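Local coordinates for protein PaxB (Photorhabdus luminescens, PDB 6EK4) that probably serves as one component of a two-component alpha-helical pore-forming toxin of the YaxAB type, which acts on membranes, at residues A61-L75 with I333-Y347. Sequence-based numbering, arbitrary orientation.
Sequences ARASVPQLQTVLRQL and IHKQLDFLDDLALQY
Val65 enters helix 333-347 as a knob, its side chain held in a hole formed by Leu340, Leu343, Ala344 and Tyr347. Its two methyls divide the work: CG1, anti to the backbone N (chi1 175°), lies against Leu340 O and the backbone N of Ala344, whereas CG2 reaches Leu343 CB at 3.8 Å and meets the edge of the Tyr347 ring, close to its plane, at CE2. The same ring is approached by Arg62, whose CG packs 3.6 Å from Tyr347 CE1. Farther along this side chain Tyr347 CE1 lies over one face of the guanidinium, displaced toward the rim of that group, the guanidinium and ring planes standing 44° apart, and Arg62 NE is drawn into a salt bridge with Asp58. Tyr347 OH reaches back to Ala61 CB at 3.5 Å.

Toward the other end the contact is carried mainly by leucines and an isoleucine, together with the aliphatic parts of Gln69 and Gln336. Gln69 and Leu340 pass alongside in opposite directions, bringing Gln69 CG to 3.7 Å from Leu340 CB, while Leu340 CD1 also touches Leu72 CD2 and Leu68 CB. Leu72 CB rests on Leu337 CD2 (3.7 Å), and the Leu72 side chain crosses the extended chain of Gln336 at about a right angle, its CD2 meeting Gln336 CB and OE1. Leu75 crosses Ile333 in a similar way, CD2 against CD1.

The axes of 61-73 and 333-347 approach to 9.5 Å at 143° between their directions, a roughly antiparallel pairing of these parts of helices 42-73 and 326-348 within the elongated helical bundle. Trp309 of helix 247-321 touches both Leu68 and Leu340; helix 101-141 packs on Leu68 and Leu75, and helix 19-35 on Arg62, Leu343 and Tyr347.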
# COMPACT_ATOMS: atom_id res chain seq x y z
N ALA A 61 -3.72 3.10 -22.72
CA ALA A 61 -2.94 1.92 -23.07
C ALA A 61 -3.80 0.85 -23.75
O ALA A 61 -3.38 0.26 -24.75
CB ALA A 61 -2.27 1.34 -21.83
N ARG A 62 -4.99 0.62 -23.21
CA ARG A 62 -5.92 -0.37 -23.78
C ARG A 62 -6.43 0.02 -25.17
O ARG A 62 -6.62 -0.84 -26.02
CB ARG A 62 -7.12 -0.58 -22.85
CG ARG A 62 -6.79 -1.35 -21.57
CD ARG A 62 -7.95 -1.30 -20.60
NE ARG A 62 -7.63 -1.93 -19.32
CZ ARG A 62 -7.62 -3.25 -19.10
NH1 ARG A 62 -7.90 -4.11 -20.08
NH2 ARG A 62 -7.31 -3.71 -17.89
N ALA A 63 -6.66 1.31 -25.38
CA ALA A 63 -7.21 1.81 -26.64
C ALA A 63 -6.15 1.92 -27.74
O ALA A 63 -6.47 1.81 -28.92
CB ALA A 63 -7.86 3.17 -26.43
N SER A 64 -4.90 2.13 -27.34
CA SER A 64 -3.80 2.30 -28.30
C SER A 64 -3.57 1.05 -29.16
O SER A 64 -3.26 1.16 -30.34
CB SER A 64 -2.51 2.65 -27.57
OG SER A 64 -2.11 1.60 -26.70
N VAL A 65 -3.73 -0.13 -28.55
CA VAL A 65 -3.45 -1.39 -29.24
C VAL A 65 -4.37 -1.63 -30.45
O VAL A 65 -3.88 -1.80 -31.57
CB VAL A 65 -3.47 -2.59 -28.26
CG1 VAL A 65 -3.30 -3.91 -29.01
CG2 VAL A 65 -2.38 -2.44 -27.21
N PRO A 66 -5.71 -1.62 -30.25
CA PRO A 66 -6.61 -1.79 -31.39
C PRO A 66 -6.64 -0.60 -32.35
O PRO A 66 -7.02 -0.76 -33.51
CB PRO A 66 -7.98 -1.98 -30.73
CG PRO A 66 -7.86 -1.28 -29.43
CD PRO A 66 -6.46 -1.52 -28.98
N GLN A 67 -6.24 0.58 -31.87
CA GLN A 67 -6.14 1.77 -32.71
C GLN A 67 -4.99 1.64 -33.70
O GLN A 67 -5.17 1.85 -34.90
CB GLN A 67 -5.96 3.02 -31.84
CG GLN A 67 -5.79 4.33 -32.61
CD GLN A 67 -6.97 4.66 -33.51
OE1 GLN A 67 -8.11 4.28 -33.23
NE2 GLN A 67 -6.70 5.37 -34.60
N LEU A 68 -3.81 1.31 -33.19
CA LEU A 68 -2.61 1.16 -34.02
C LEU A 68 -2.68 -0.08 -34.92
O LEU A 68 -2.13 -0.07 -36.02
CB LEU A 68 -1.35 1.11 -33.16
CG LEU A 68 -1.01 2.41 -32.42
CD1 LEU A 68 0.13 2.19 -31.44
CD2 LEU A 68 -0.67 3.53 -33.40
N GLN A 69 -3.35 -1.13 -34.45
CA GLN A 69 -3.58 -2.32 -35.28
C GLN A 69 -4.39 -1.95 -36.52
O GLN A 69 -4.02 -2.33 -37.63
CB GLN A 69 -4.29 -3.42 -34.49
CG GLN A 69 -3.35 -4.30 -33.68
CD GLN A 69 -4.05 -5.49 -33.04
OE1 GLN A 69 -3.42 -6.51 -32.76
NE2 GLN A 69 -5.35 -5.36 -32.80
N THR A 70 -5.48 -1.21 -36.33
CA THR A 70 -6.31 -0.75 -37.44
C THR A 70 -5.50 0.05 -38.46
O THR A 70 -5.64 -0.17 -39.66
CB THR A 70 -7.48 0.13 -36.94
OG1 THR A 70 -8.27 -0.60 -35.99
CG2 THR A 70 -8.37 0.57 -38.11
N VAL A 71 -4.66 0.96 -37.98
CA VAL A 71 -3.87 1.83 -38.85
C VAL A 71 -2.83 1.04 -39.65
O VAL A 71 -2.73 1.21 -40.87
CB VAL A 71 -3.17 2.95 -38.03
CG1 VAL A 71 -2.18 3.72 -38.89
CG2 VAL A 71 -4.20 3.90 -37.44
N LEU A 72 -2.07 0.18 -38.97
CA LEU A 72 -1.03 -0.62 -39.63
C LEU A 72 -1.60 -1.67 -40.59
O LEU A 72 -0.95 -2.00 -41.58
CB LEU A 72 -0.13 -1.31 -38.59
CG LEU A 72 1.11 -0.54 -38.13
CD1 LEU A 72 0.83 0.93 -37.88
CD2 LEU A 72 1.70 -1.20 -36.89
N ARG A 73 -2.79 -2.17 -40.31
CA ARG A 73 -3.43 -3.19 -41.16
C ARG A 73 -3.95 -2.65 -42.49
O ARG A 73 -4.25 -3.42 -43.40
CB ARG A 73 -4.56 -3.89 -40.41
CG ARG A 73 -4.08 -4.86 -39.34
CD ARG A 73 -5.22 -5.56 -38.58
NE ARG A 73 -6.31 -4.66 -38.18
CZ ARG A 73 -7.12 -4.86 -37.13
NH1 ARG A 73 -8.07 -3.97 -36.87
NH2 ARG A 73 -6.98 -5.91 -36.33
N GLN A 74 -4.06 -1.32 -42.62
CA GLN A 74 -4.53 -0.70 -43.86
C GLN A 74 -3.46 -0.68 -44.96
O GLN A 74 -3.80 -0.58 -46.14
CB GLN A 74 -5.03 0.72 -43.60
CG GLN A 74 -6.30 0.78 -42.78
CD GLN A 74 -6.98 2.14 -42.81
OE1 GLN A 74 -7.22 2.75 -41.77
NE2 GLN A 74 -7.29 2.62 -44.02
N LEU A 75 -2.19 -0.79 -44.59
CA LEU A 75 -1.09 -0.70 -45.56
C LEU A 75 -0.88 -1.97 -46.41
O LEU A 75 -0.87 -1.87 -47.64
CB LEU A 75 0.22 -0.29 -44.86
CG LEU A 75 0.48 1.22 -44.77
CD1 LEU A 75 -0.65 1.93 -44.04
CD2 LEU A 75 1.81 1.49 -44.10
N ILE A 333 6.31 -3.76 -40.85
CA ILE A 333 4.89 -3.72 -40.50
C ILE A 333 4.46 -5.00 -39.79
O ILE A 333 3.78 -4.94 -38.76
CB ILE A 333 4.00 -3.49 -41.75
CG1 ILE A 333 4.20 -2.06 -42.28
CG2 ILE A 333 2.53 -3.71 -41.43
CD1 ILE A 333 3.69 -1.84 -43.69
N HIS A 334 4.87 -6.15 -40.32
CA HIS A 334 4.52 -7.45 -39.73
C HIS A 334 5.18 -7.68 -38.37
O HIS A 334 4.61 -8.35 -37.51
CB HIS A 334 4.84 -8.60 -40.69
CG HIS A 334 3.78 -8.83 -41.72
ND1 HIS A 334 3.70 -8.09 -42.89
CD2 HIS A 334 2.76 -9.71 -41.77
CE1 HIS A 334 2.68 -8.51 -43.60
NE2 HIS A 334 2.08 -9.49 -42.95
N LYS A 335 6.38 -7.12 -38.18
CA LYS A 335 7.06 -7.20 -36.89
C LYS A 335 6.35 -6.30 -35.87
O LYS A 335 6.16 -6.69 -34.72
CB LYS A 335 8.53 -6.78 -37.03
CG LYS A 335 9.43 -7.34 -35.94
CD LYS A 335 10.79 -6.66 -35.93
CE LYS A 335 11.67 -7.19 -34.81
NZ LYS A 335 12.90 -6.38 -34.63
N GLN A 336 5.97 -5.10 -36.31
CA GLN A 336 5.20 -4.17 -35.49
C GLN A 336 3.80 -4.71 -35.17
O GLN A 336 3.28 -4.49 -34.08
CB GLN A 336 5.07 -2.81 -36.17
CG GLN A 336 6.34 -1.97 -36.12
CD GLN A 336 6.15 -0.58 -36.71
OE1 GLN A 336 5.03 -0.15 -36.99
NE2 GLN A 336 7.26 0.13 -36.91
N LEU A 337 3.20 -5.41 -36.13
CA LEU A 337 1.88 -6.01 -35.93
C LEU A 337 1.93 -7.18 -34.95
O LEU A 337 1.08 -7.30 -34.07
CB LEU A 337 1.27 -6.46 -37.26
CG LEU A 337 0.63 -5.35 -38.10
CD1 LEU A 337 0.28 -5.87 -39.49
CD2 LEU A 337 -0.61 -4.78 -37.42
N ASP A 338 2.94 -8.05 -35.10
CA ASP A 338 3.15 -9.17 -34.16
C ASP A 338 3.33 -8.68 -32.73
O ASP A 338 2.89 -9.35 -31.78
CB ASP A 338 4.36 -10.01 -34.58
CG ASP A 338 4.08 -10.90 -35.78
OD1 ASP A 338 2.99 -10.81 -36.37
OD2 ASP A 338 4.97 -11.70 -36.13
N PHE A 339 3.98 -7.53 -32.57
CA PHE A 339 4.15 -6.91 -31.26
C PHE A 339 2.80 -6.47 -30.68
O PHE A 339 2.55 -6.64 -29.48
CB PHE A 339 5.09 -5.71 -31.36
CG PHE A 339 5.27 -4.97 -30.07
CD1 PHE A 339 6.11 -5.46 -29.08
CD2 PHE A 339 4.61 -3.77 -29.83
CE1 PHE A 339 6.28 -4.79 -27.89
CE2 PHE A 339 4.78 -3.09 -28.64
CZ PHE A 339 5.62 -3.60 -27.67
N LEU A 340 1.95 -5.90 -31.52
CA LEU A 340 0.60 -5.49 -31.10
C LEU A 340 -0.31 -6.69 -30.86
O LEU A 340 -1.13 -6.67 -29.94
CB LEU A 340 -0.02 -4.56 -32.15
CG LEU A 340 0.66 -3.20 -32.33
CD1 LEU A 340 0.11 -2.49 -33.57
CD2 LEU A 340 0.49 -2.32 -31.10
N ASP A 341 -0.16 -7.73 -31.68
CA ASP A 341 -0.90 -8.98 -31.50
C ASP A 341 -0.62 -9.60 -30.13
O ASP A 341 -1.51 -10.20 -29.52
CB ASP A 341 -0.54 -10.00 -32.59
CG ASP A 341 -1.03 -9.59 -33.98
OD1 ASP A 341 -1.84 -8.64 -34.09
OD2 ASP A 341 -0.60 -10.23 -34.96
N ASP A 342 0.62 -9.46 -29.67
CA ASP A 342 1.03 -9.93 -28.35
C ASP A 342 0.36 -9.12 -27.24
O ASP A 342 -0.11 -9.70 -26.25
CB ASP A 342 2.55 -9.85 -28.20
CG ASP A 342 3.02 -10.21 -26.80
OD1 ASP A 342 3.61 -9.34 -26.13
OD2 ASP A 342 2.79 -11.36 -26.37
N LEU A 343 0.31 -7.80 -27.39
CA LEU A 343 -0.32 -6.93 -26.40
C LEU A 343 -1.82 -7.20 -26.30
O LEU A 343 -2.38 -7.19 -25.20
CB LEU A 343 -0.08 -5.45 -26.74
CG LEU A 343 1.36 -4.95 -26.62
CD1 LEU A 343 1.43 -3.49 -27.05
CD2 LEU A 343 1.89 -5.11 -25.20
N ALA A 344 -2.47 -7.45 -27.44
CA ALA A 344 -3.88 -7.83 -27.46
C ALA A 344 -4.10 -9.19 -26.80
O ALA A 344 -5.11 -9.40 -26.12
CB ALA A 344 -4.40 -7.85 -28.89
N LEU A 345 -3.15 -10.10 -27.00
CA LEU A 345 -3.20 -11.43 -26.38
C LEU A 345 -3.14 -11.34 -24.85
O LEU A 345 -3.78 -12.14 -24.16
CB LEU A 345 -2.05 -12.30 -26.90
CG LEU A 345 -1.93 -13.73 -26.36
CD1 LEU A 345 -3.14 -14.57 -26.75
CD2 LEU A 345 -0.65 -14.37 -26.87
N GLN A 346 -2.38 -10.38 -24.33
CA GLN A 346 -2.30 -10.16 -22.89
C GLN A 346 -3.60 -9.60 -22.33
O GLN A 346 -4.10 -10.10 -21.32
CB GLN A 346 -1.15 -9.20 -22.56
CG GLN A 346 0.23 -9.76 -22.86
CD GLN A 346 1.34 -8.83 -22.43
OE1 GLN A 346 1.34 -8.31 -21.31
NE2 GLN A 346 2.30 -8.60 -23.32
N TYR A 347 -4.14 -8.58 -22.99
CA TYR A 347 -5.42 -7.98 -22.58
C TYR A 347 -6.58 -8.97 -22.67
O TYR A 347 -7.44 -9.01 -21.80
CB TYR A 347 -5.75 -6.74 -23.42
CG TYR A 347 -4.94 -5.51 -23.06
CD1 TYR A 347 -4.97 -4.99 -21.77
CD2 TYR A 347 -4.17 -4.84 -24.01
CE1 TYR A 347 -4.25 -3.86 -21.43
CE2 TYR A 347 -3.45 -3.71 -23.68
CZ TYR A 347 -3.49 -3.23 -22.38
OH TYR A 347 -2.77 -2.10 -22.05